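Local coordinates for conserved hypothetical exported protein (PDB 4JJA) that is of unproven function but probably acts as an exo-beta-N-acetylmuramidase on peptidoglycan fragments, at residues R24-S29 against K100-L105; L40-L45 against S77-P82. All blocks are in the same frame, centred on the assembly; numbering follows the deposited sequence.

Interaction 1 of 2, residues R24-S29 against K100-L105; sequences RIAIFS and KKFDIL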
loop_
_atom_site.group_PDB
_atom_site.type_symbol
_atom_site.label_atom_id
_atom_site.label_comp_id
_atom_site.label_asym_id
_atom_site.label_seq_id
_atom_site.Cartn_x
_atom_site.Cartn_y
_atom_site.Cartn_z
ATOM N N ARG A 24 4.493 7.957 -27.395
ATOM C CA ARG A 24 4.147 6.563 -27.199
ATOM C C ARG A 24 4.062 6.331 -25.694
ATOM O O ARG A 24 4.973 6.663 -24.968
ATOM C CB ARG A 24 5.214 5.675 -27.800
ATOM C CG ARG A 24 5.392 5.801 -29.321
ATOM C CD ARG A 24 6.662 5.098 -29.764
ATOM N NE ARG A 24 7.875 5.737 -29.172
ATOM C CZ ARG A 24 9.054 5.129 -28.967
ATOM N NH1 ARG A 24 9.200 3.848 -29.269
ATOM N NH2 ARG A 24 10.080 5.779 -28.424
ATOM N N ILE A 25 2.945 5.774 -25.238
ATOM C CA ILE A 25 2.585 5.809 -23.813
ATOM C C ILE A 25 2.485 4.387 -23.254
ATOM O O ILE A 25 1.855 3.505 -23.837
ATOM C CB ILE A 25 1.231 6.540 -23.613
ATOM C CG1 ILE A 25 1.311 7.988 -24.111
ATOM C CG2 ILE A 25 0.771 6.475 -22.125
ATOM C CD1 ILE A 25 -0.020 8.566 -24.443
ATOM N N ALA A 26 3.125 4.155 -22.127
ATOM C CA ALA A 26 2.868 2.973 -21.301
ATOM C C ALA A 26 2.182 3.419 -20.031
ATOM O O ALA A 26 2.379 4.526 -19.597
ATOM C CB ALA A 26 4.166 2.272 -20.934
ATOM N N ILE A 27 1.398 2.526 -19.443
ATOM C CA ILE A 27 0.673 2.806 -18.198
ATOM C C ILE A 27 0.995 1.728 -17.160
ATOM O O ILE A 27 0.981 0.528 -17.496
ATOM C CB ILE A 27 -0.808 2.835 -18.423
ATOM C CG1 ILE A 27 -1.203 3.858 -19.482
ATOM C CG2 ILE A 27 -1.539 3.077 -17.117
ATOM C CD1 ILE A 27 -2.603 3.707 -19.923
ATOM N N PHE A 28 1.250 2.147 -15.909
ATOM C CA PHE A 28 1.337 1.277 -14.747
ATOM C C PHE A 28 0.088 1.505 -13.952
ATOM O O PHE A 28 -0.132 2.598 -13.410
ATOM C CB PHE A 28 2.572 1.561 -13.915
ATOM C CG PHE A 28 2.621 0.818 -12.592
ATOM C CD1 PHE A 28 2.692 -0.541 -12.561
ATOM C CD2 PHE A 28 2.628 1.495 -11.388
ATOM C CE1 PHE A 28 2.761 -1.229 -11.331
ATOM C CE2 PHE A 28 2.676 0.845 -10.185
ATOM C CZ PHE A 28 2.735 -0.501 -10.150
ATOM N N SER A 29 -0.749 0.488 -13.883
ATOM C CA SER A 29 -2.038 0.601 -13.235
ATOM C C SER A 29 -2.628 -0.780 -12.983
ATOM O O SER A 29 -1.982 -1.794 -13.224
ATOM C CB SER A 29 -2.974 1.440 -14.129
ATOM O OG SER A 29 -4.187 1.801 -13.502
ATOM N N LYS A 100 12.073 0.139 -24.872
ATOM C CA LYS A 100 12.226 0.830 -26.157
ATOM C C LYS A 100 10.927 1.204 -26.845
ATOM O O LYS A 100 10.948 2.032 -27.757
ATOM C CB LYS A 100 13.122 0.032 -27.092
ATOM C CG LYS A 100 14.533 0.013 -26.605
ATOM C CD LYS A 100 15.414 -0.831 -27.468
ATOM C CE LYS A 100 16.869 -0.542 -27.229
ATOM N NZ LYS A 100 17.663 -1.269 -28.210
ATOM N N LYS A 101 9.832 0.617 -26.416
ATOM C CA LYS A 101 8.559 0.759 -27.092
ATOM C C LYS A 101 7.835 2.061 -26.747
ATOM O O LYS A 101 6.897 2.429 -27.456
ATOM C CB LYS A 101 7.653 -0.414 -26.793
ATOM C CG LYS A 101 8.225 -1.741 -27.276
ATOM C CD LYS A 101 7.294 -2.911 -26.973
ATOM C CE LYS A 101 7.972 -4.269 -27.314
ATOM N NZ LYS A 101 8.111 -4.460 -28.770
ATOM N N PHE A 102 8.213 2.707 -25.658
ATOM C CA PHE A 102 7.475 3.896 -25.200
ATOM C C PHE A 102 8.368 5.055 -24.852
ATOM O O PHE A 102 9.551 4.891 -24.580
ATOM C CB PHE A 102 6.553 3.568 -24.003
ATOM C CG PHE A 102 7.261 3.161 -22.730
ATOM C CD1 PHE A 102 7.563 1.835 -22.500
ATOM C CD2 PHE A 102 7.602 4.099 -21.764
ATOM C CE1 PHE A 102 8.192 1.423 -21.317
ATOM C CE2 PHE A 102 8.212 3.711 -20.572
ATOM C CZ PHE A 102 8.521 2.372 -20.348
ATOM N N ASP A 103 7.769 6.247 -24.835
ATOM C CA ASP A 103 8.439 7.492 -24.486
ATOM C C ASP A 103 8.136 7.925 -23.040
ATOM O O ASP A 103 8.955 8.526 -22.380
ATOM C CB ASP A 103 7.932 8.631 -25.426
ATOM C CG ASP A 103 8.246 8.388 -26.883
ATOM O OD1 ASP A 103 9.444 8.181 -27.176
ATOM O OD2 ASP A 103 7.307 8.348 -27.743
ATOM N N ILE A 104 6.935 7.628 -22.565
ATOM C CA ILE A 104 6.469 8.114 -21.279
ATOM C C ILE A 104 5.681 7.009 -20.609
ATOM O O ILE A 104 4.929 6.308 -21.244
ATOM C CB ILE A 104 5.657 9.418 -21.414
ATOM C CG1 ILE A 104 5.330 10.033 -20.046
ATOM C CG2 ILE A 104 4.439 9.207 -22.251
ATOM C CD1 ILE A 104 5.059 11.552 -20.138
ATOM N N LEU A 105 5.933 6.807 -19.315
ATOM C CA LEU A 105 5.182 5.878 -18.492
ATOM C C LEU A 105 4.283 6.669 -17.553
ATOM O O LEU A 105 4.765 7.564 -16.828
ATOM C CB LEU A 105 6.133 5.062 -17.659
ATOM C CG LEU A 105 5.484 4.128 -16.644
ATOM C CD1 LEU A 105 4.681 3.042 -17.299
ATOM C CD2 LEU A 105 6.605 3.508 -15.761
#

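Interaction 2 of 2, residues L40-L45 against S77-P82; sequences LLDILL and SKTGVP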
loop_
_atom_site.group_PDB
_atom_site.type_symbol
_atom_site.label_atom_id
_atom_site.label_comp_id
_atom_site.label_asym_id
_atom_site.label_seq_id
_atom_site.Cartn_x
_atom_site.Cartn_y
_atom_site.Cartn_z
ATOM N N LEU A 40 -8.198 4.458 -17.306
ATOM C CA LEU A 40 -7.376 5.512 -17.941
ATOM C C LEU A 40 -6.985 5.043 -19.346
ATOM O O LEU A 40 -6.968 5.831 -20.295
ATOM C CB LEU A 40 -6.100 5.726 -17.126
ATOM C CG LEU A 40 -5.038 6.628 -17.740
ATOM C CD1 LEU A 40 -5.639 8.059 -17.767
ATOM C CD2 LEU A 40 -3.654 6.533 -16.953
ATOM N N LEU A 41 -6.652 3.774 -19.497
ATOM C CA LEU A 41 -6.282 3.204 -20.792
ATOM C C LEU A 41 -7.365 3.511 -21.853
ATOM O O LEU A 41 -7.057 3.901 -22.960
ATOM C CB LEU A 41 -6.080 1.690 -20.637
ATOM C CG LEU A 41 -5.919 0.938 -21.960
ATOM C CD1 LEU A 41 -4.672 1.351 -22.668
ATOM C CD2 LEU A 41 -5.954 -0.562 -21.704
ATOM N N ASP A 42 -8.616 3.314 -21.486
ATOM C CA ASP A 42 -9.749 3.529 -22.418
ATOM C C ASP A 42 -9.923 5.000 -22.733
ATOM O O ASP A 42 -10.140 5.388 -23.896
ATOM C CB ASP A 42 -11.030 2.990 -21.814
ATOM C CG ASP A 42 -10.945 1.487 -21.534
ATOM O OD1 ASP A 42 -10.546 0.677 -22.414
ATOM O OD2 ASP A 42 -11.168 1.096 -20.370
ATOM N N ILE A 43 -9.795 5.852 -21.736
ATOM C CA ILE A 43 -9.947 7.282 -21.925
ATOM C C ILE A 43 -8.862 7.788 -22.884
ATOM O O ILE A 43 -9.135 8.582 -23.816
ATOM C CB ILE A 43 -9.853 8.005 -20.608
ATOM C CG1 ILE A 43 -11.092 7.662 -19.766
ATOM C CG2 ILE A 43 -9.740 9.511 -20.772
ATOM C CD1 ILE A 43 -10.915 7.911 -18.288
ATOM N N LEU A 44 -7.636 7.324 -22.697
ATOM C CA LEU A 44 -6.558 7.771 -23.538
ATOM C C LEU A 44 -6.734 7.289 -24.975
ATOM O O LEU A 44 -6.580 8.062 -25.904
ATOM C CB LEU A 44 -5.208 7.324 -22.999
ATOM C CG LEU A 44 -4.817 7.937 -21.661
ATOM C CD1 LEU A 44 -3.438 7.400 -21.233
ATOM C CD2 LEU A 44 -4.784 9.453 -21.724
ATOM N N LEU A 45 -7.106 6.030 -25.151
ATOM C CA LEU A 45 -7.339 5.537 -26.526
ATOM C C LEU A 45 -8.495 6.244 -27.210
ATOM O O LEU A 45 -8.418 6.577 -28.414
ATOM C CB LEU A 45 -7.548 4.024 -26.512
ATOM C CG LEU A 45 -6.330 3.142 -26.169
ATOM C CD1 LEU A 45 -6.758 1.690 -25.921
ATOM C CD2 LEU A 45 -5.237 3.288 -27.210
ATOM N N SER A 77 -7.896 -7.575 -24.379
ATOM C CA SER A 77 -8.852 -8.001 -25.416
ATOM C C SER A 77 -9.854 -6.909 -25.831
ATOM O O SER A 77 -10.394 -6.950 -26.942
ATOM C CB SER A 77 -9.601 -9.274 -24.978
ATOM O OG SER A 77 -10.673 -8.984 -24.090
ATOM N N LYS A 78 -10.125 -5.948 -24.948
ATOM C CA LYS A 78 -10.957 -4.805 -25.327
ATOM C C LYS A 78 -10.185 -3.861 -26.259
ATOM O O LYS A 78 -10.820 -3.246 -27.131
ATOM C CB LYS A 78 -11.517 -4.046 -24.110
ATOM C CG LYS A 78 -12.280 -2.750 -24.427
ATOM C CD LYS A 78 -13.321 -2.400 -23.341
ATOM C CE LYS A 78 -12.892 -1.231 -22.475
ATOM N NZ LYS A 78 -13.786 -0.928 -21.297
ATOM N N THR A 79 -8.847 -3.753 -26.117
ATOM C CA THR A 79 -8.078 -2.752 -26.846
ATOM C C THR A 79 -6.905 -3.265 -27.682
ATOM O O THR A 79 -6.360 -2.519 -28.506
ATOM C CB THR A 79 -7.487 -1.736 -25.832
ATOM O OG1 THR A 79 -6.485 -2.391 -25.059
ATOM C CG2 THR A 79 -8.574 -1.159 -24.889
ATOM N N GLY A 80 -6.474 -4.503 -27.449
ATOM C CA GLY A 80 -5.264 -5.024 -28.081
ATOM C C GLY A 80 -3.901 -4.537 -27.569
ATOM O O GLY A 80 -2.847 -4.858 -28.159
ATOM N N VAL A 81 -3.888 -3.728 -26.501
ATOM C CA VAL A 81 -2.636 -3.269 -25.920
ATOM C C VAL A 81 -1.931 -4.429 -25.157
ATOM O O VAL A 81 -2.576 -5.077 -24.377
ATOM C CB VAL A 81 -2.942 -2.080 -24.986
ATOM C CG1 VAL A 81 -1.704 -1.607 -24.287
ATOM C CG2 VAL A 81 -3.596 -0.951 -25.804
ATOM N N PRO A 82 -0.627 -4.672 -25.376
ATOM C CA PRO A 82 0.025 -5.715 -24.561
ATOM C C PRO A 82 0.010 -5.424 -23.040
ATOM O O PRO A 82 0.122 -4.259 -22.614
ATOM C CB PRO A 82 1.453 -5.767 -25.113
ATOM C CG PRO A 82 1.659 -4.521 -25.870
ATOM C CD PRO A 82 0.306 -4.029 -26.312
HETATM O O HOH W 1 -13.505 0.034 -18.638
#

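Interaction 1 of 2, residues R24-S29 against K100-L105
R24 grips D103 side-on, NE reaching OD2 at 3.0 Å and NH2 reaching OD1 at 2.8 Å. The guanidinium and carboxylate planes stand 65° apart, and both nitrogens approach from above the carboxylate plane. This salt bridge depends on a bend in the arginine chain: chi3 of -63° turns NE toward the aspartate. The R24 backbone N also meets OD2, on its anti side at 2.9 Å, so one oxygen serves main chain and side chain together. The remaining guanidinium nitrogen, NH1, donates to K100 O (2.9 Å), using a lone pair in the carbonyl plane. A long, branched cation suits this partly exposed position because it can bind a carboxylate and a carbonyl at once. R24 O in turn accepts from both D103 N and I104 N, the former at 2.8 Å.

Beyond this polar start, the chains become neighbouring parallel strands of a Rossmann-like sheet, paired I25 with I104 and A26 with L105, and A26 N donates to I104 O at 2.9 Å. I25 and I104 lie side by side on one face of the sheet, beta-branched residues suited to extended backbone, and pack against helix 13-20. On the other face, the small A26 lets its CB sit over the F102 ring, 3.8 Å from the centroid in a CH-pi contact, while CD1 of L105 also touches the A26 methyl. L105 and F28 then extend this apolar layer to L126 of helix 119-132.

Interaction 2 of 2, residues L40-L45 against S77-P82
L41 meets T79 tip to tip, with CD2 lying 3.9 Å from OG1, where the helix of a beta-alpha-beta crossover packs against the loop leading to the edge strand 83-85. The other branch of L41, CD1, comes within 4.0 Å of V81 CG2, the two side chains sliding past each other in opposite directions. A forked leucine suits this place because its two methyls serve different residues of the loop, while V51 and I54 of strand 50-56 also touch it.

One residue on, the buried D42 offers its carboxylate to several partners. Its strongest polar partner is R62, which forms a salt bridge with OD2, and the same oxygen accepts from the backbone N of H39 just before the helix. K78 crosses D42 at about a right angle, but its NZ makes just a weak ionic contact with OD2, at 3.4 Å. Because the lysine occupies two conformers, this link and the water joining NZ to OD2 are doubtful. A flexible lysine fits such an exposed position.

A turn further along the helix, L45 crosses T79 at about a right angle and puts CD1 3.5 Å from both CB and CG2 of T79. That same methyl reaches V81 CG2, so a single apolar tip bridges the two loop residues. Threonine suits the place because its methyl packs on L45 while its hydroxyl serves the loop: OG1 is hydrogen-bonded to D76 and, in an ST turn around G80, accepts from V81 N at 3.3 Å.

In the fold
The centres of the two interactions are 13 Å apart within the same Rossmann-like N-terminal region. Along the chain the order is 24-29, 40-45, 77-82 and 100-105, so both segments of interaction 2 fall between the two of interaction 1. Strand 24-28 is central in the parallel sheet, and helix 40-46 follows it on the way to strand 50-56; the loop 77-82 then leads into the edge strand 83-85. I27 joins the two contacts directly: its CD1 packs against L41 and L44, and its CG2 against L40. Interaction 1 thus pairs strands inside the sheet, while interaction 2 fastens an outer loop to a helix covering one face.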